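Local coordinates for protein PAN2-PAN3 deadenylation complex catalytic subunit pan2 (Neurospora crassa, PDB 4CZX) that probably shortens the poly(A) tails of mRNA as the catalytic subunit of the PAN deadenylase, its WD40 domain being the part present here, at residues 87-93 / 111-117. Numbering follows the deposited sequence. Where two conformers were deposited one is given.
Sequences FLGSRSV and MQDLRAM. With PO4 (phosphate ion), chain D.
Ser90, in the turn between strands 85-88 and 93-96 of one blade of the WD40 beta-propeller, meets the start of the next blade's first strand, 114-119. The blades join here through three hydrogen bonds. Leu114 N reaches Ser90 O at 2.9 Å in a nearly straight bond (164°). Small enough to fit beside the backbone, Ser90 gives its OG proton to Asp113 OD1 (2.9 Å), meeting that oxygen nearly along its C-O axis, while Arg76 NE also bonds the hydroxyl. The carboxylate is itself gripped side-on by Arg115, NE to OD1 and NH2 to OD2, which fixes the acceptor's rotation. On the more exposed side, bends at chi2 (-64°) and chi3 (-46°) fold long Arg91 back, placing NE 2.9 Å from Met111 O, within both the carbonyl and guanidinium planes. Buried apolar side chains pack beside these bonds: slender, extended Met117 brings CE against Leu88 CB, and Val93 CG2 touches both Met111 CE and Leu114 CD1. Gln112, whose NE2 is hydrogen-bonded to Glu109 O, sets OE1 above one Arg91 guanidinium face, off-centre. To a phosphate ion, probably from the crystallisation liquor and also bound by Arg107 NE, Arg91 NH2 donates at 3.2 Å from O1.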
loop_
_atom_site.group_PDB
_atom_site.type_symbol
_atom_site.label_atom_id
_atom_site.label_comp_id
_atom_site.label_asym_id
_atom_site.label_seq_id
_atom_site.Cartn_x
_atom_site.Cartn_y
_atom_site.Cartn_z
ATOM N N PHE A 87 7.233 -7.433 27.148
ATOM C CA PHE A 87 5.835 -7.095 26.857
ATOM C C PHE A 87 5.010 -8.369 26.748
ATOM O O PHE A 87 5.397 -9.297 26.032
ATOM C CB PHE A 87 5.723 -6.313 25.541
ATOM C CG PHE A 87 6.645 -5.119 25.438
ATOM C CD1 PHE A 87 7.924 -5.244 24.886
ATOM C CD2 PHE A 87 6.204 -3.865 25.828
ATOM C CE1 PHE A 87 8.776 -4.125 24.762
ATOM C CE2 PHE A 87 7.019 -2.751 25.708
ATOM C CZ PHE A 87 8.319 -2.871 25.174
ATOM N N LEU A 88 3.863 -8.415 27.424
ATOM C CA LEU A 88 3.015 -9.601 27.366
ATOM C C LEU A 88 1.696 -9.312 26.648
ATOM O O LEU A 88 1.009 -8.340 26.951
ATOM C CB LEU A 88 2.711 -10.148 28.777
ATOM C CG LEU A 88 1.975 -11.501 28.775
ATOM C CD1 LEU A 88 2.450 -12.375 29.923
ATOM C CD2 LEU A 88 0.442 -11.358 28.859
ATOM N N GLY A 89 1.359 -10.171 25.690
ATOM C CA GLY A 89 0.046 -10.161 25.063
ATOM C C GLY A 89 -0.568 -11.532 25.272
ATOM O O GLY A 89 0.104 -12.440 25.771
ATOM N N SER A 90 -1.833 -11.698 24.890
ATOM C CA SER A 90 -2.511 -12.972 25.090
ATOM C C SER A 90 -1.857 -14.142 24.372
ATOM O O SER A 90 -1.967 -15.281 24.827
ATOM C CB SER A 90 -3.977 -12.866 24.644
ATOM O OG SER A 90 -4.734 -12.265 25.673
ATOM N N ARG A 91 -1.190 -13.870 23.247
ATOM C CA ARG A 91 -0.696 -14.939 22.377
ATOM C C ARG A 91 0.831 -15.016 22.305
ATOM O O ARG A 91 1.387 -15.891 21.629
ATOM C CB ARG A 91 -1.247 -14.764 20.947
ATOM C CG ARG A 91 -2.784 -14.760 20.857
ATOM C CD ARG A 91 -3.371 -16.104 21.273
ATOM N NE ARG A 91 -2.637 -17.195 20.648
ATOM C CZ ARG A 91 -2.835 -17.619 19.401
ATOM N NH1 ARG A 91 -3.769 -17.058 18.645
ATOM N NH2 ARG A 91 -2.098 -18.610 18.914
ATOM N N SER A 92 1.513 -14.108 22.989
ATOM C CA SER A 92 2.958 -14.013 22.810
ATOM C C SER A 92 3.639 -13.175 23.872
ATOM O O SER A 92 2.992 -12.423 24.607
ATOM C CB SER A 92 3.279 -13.420 21.430
ATOM O OG SER A 92 2.891 -12.054 21.386
ATOM N N VAL A 93 4.962 -13.311 23.934
ATOM C CA VAL A 93 5.787 -12.499 24.809
ATOM C C VAL A 93 6.854 -11.879 23.916
ATOM O O VAL A 93 7.423 -12.561 23.067
ATOM C CB VAL A 93 6.430 -13.326 25.936
ATOM C CG1 VAL A 93 7.218 -12.431 26.889
ATOM C CG2 VAL A 93 5.363 -14.117 26.699
ATOM N N MET A 111 0.516 -20.566 24.355
ATOM C CA MET A 111 0.129 -19.205 24.697
ATOM C C MET A 111 -1.209 -18.893 24.044
ATOM O O MET A 111 -1.260 -18.388 22.923
ATOM C CB MET A 111 1.202 -18.201 24.258
ATOM C CG MET A 111 2.534 -18.429 24.918
ATOM S SD MET A 111 3.822 -17.344 24.261
ATOM C CE MET A 111 5.178 -17.713 25.374
ATOM N N GLN A 112 -2.295 -19.206 24.753
ATOM C CA GLN A 112 -3.633 -19.049 24.194
ATOM C C GLN A 112 -4.345 -17.819 24.735
ATOM O O GLN A 112 -5.046 -17.133 23.995
ATOM C CB GLN A 112 -4.466 -20.302 24.455
ATOM C CG GLN A 112 -4.069 -21.471 23.561
ATOM C CD GLN A 112 -4.030 -21.089 22.079
ATOM O OE1 GLN A 112 -4.986 -20.520 21.540
ATOM N NE2 GLN A 112 -2.914 -21.396 21.415
ATOM N N ASP A 113 -4.193 -17.558 26.028
ATOM C CA ASP A 113 -4.755 -16.357 26.625
ATOM C C ASP A 113 -3.942 -15.954 27.856
ATOM O O ASP A 113 -4.440 -15.997 28.987
ATOM C CB ASP A 113 -6.230 -16.565 26.988
ATOM C CG ASP A 113 -6.934 -15.262 27.336
ATOM O OD1 ASP A 113 -6.330 -14.186 27.144
ATOM O OD2 ASP A 113 -8.092 -15.304 27.797
ATOM N N LEU A 114 -2.681 -15.582 27.620
ATOM C CA LEU A 114 -1.791 -15.113 28.685
ATOM C C LEU A 114 -2.296 -13.815 29.284
ATOM O O LEU A 114 -2.804 -12.969 28.556
ATOM C CB LEU A 114 -0.374 -14.891 28.146
ATOM C CG LEU A 114 0.337 -16.082 27.508
ATOM C CD1 LEU A 114 1.704 -15.624 27.023
ATOM C CD2 LEU A 114 0.479 -17.205 28.512
ATOM N N ARG A 115 -2.134 -13.646 30.596
ATOM C CA ARG A 115 -2.617 -12.448 31.284
ATOM C C ARG A 115 -1.589 -11.814 32.209
ATOM O O ARG A 115 -1.725 -10.648 32.605
ATOM C CB ARG A 115 -3.868 -12.780 32.111
ATOM C CG ARG A 115 -5.076 -13.232 31.284
ATOM C CD ARG A 115 -5.559 -12.141 30.338
ATOM N NE ARG A 115 -6.719 -12.622 29.571
ATOM C CZ ARG A 115 -7.985 -12.531 29.982
ATOM N NH1 ARG A 115 -8.280 -11.961 31.148
ATOM N NH2 ARG A 115 -8.969 -13.013 29.221
ATOM N N ALA A 116 -0.568 -12.589 32.574
ATOM C CA ALA A 116 0.313 -12.187 33.643
ATOM C C ALA A 116 1.682 -12.818 33.530
ATOM O O ALA A 116 1.842 -13.940 33.051
ATOM C CB ALA A 116 -0.306 -12.553 35.013
ATOM N N MET A 117 2.667 -12.100 34.025
ATOM C CA MET A 117 3.973 -12.703 34.203
ATOM C C MET A 117 4.747 -12.081 35.335
ATOM O O MET A 117 4.457 -10.959 35.774
ATOM C CB MET A 117 4.765 -12.594 32.930
ATOM C CG MET A 117 4.975 -11.225 32.575
ATOM S SD MET A 117 5.961 -11.339 31.107
ATOM C CE MET A 117 5.855 -9.675 30.803
HETATM P P PO4 D . -1.336 -17.802 15.108
HETATM O O1 PO4 D . -2.122 -18.951 15.696
HETATM O O2 PO4 D . -2.063 -16.512 15.409
HETATM O O3 PO4 D . 0.048 -17.776 15.711
HETATM O O4 PO4 D . -1.211 -17.982 13.611
#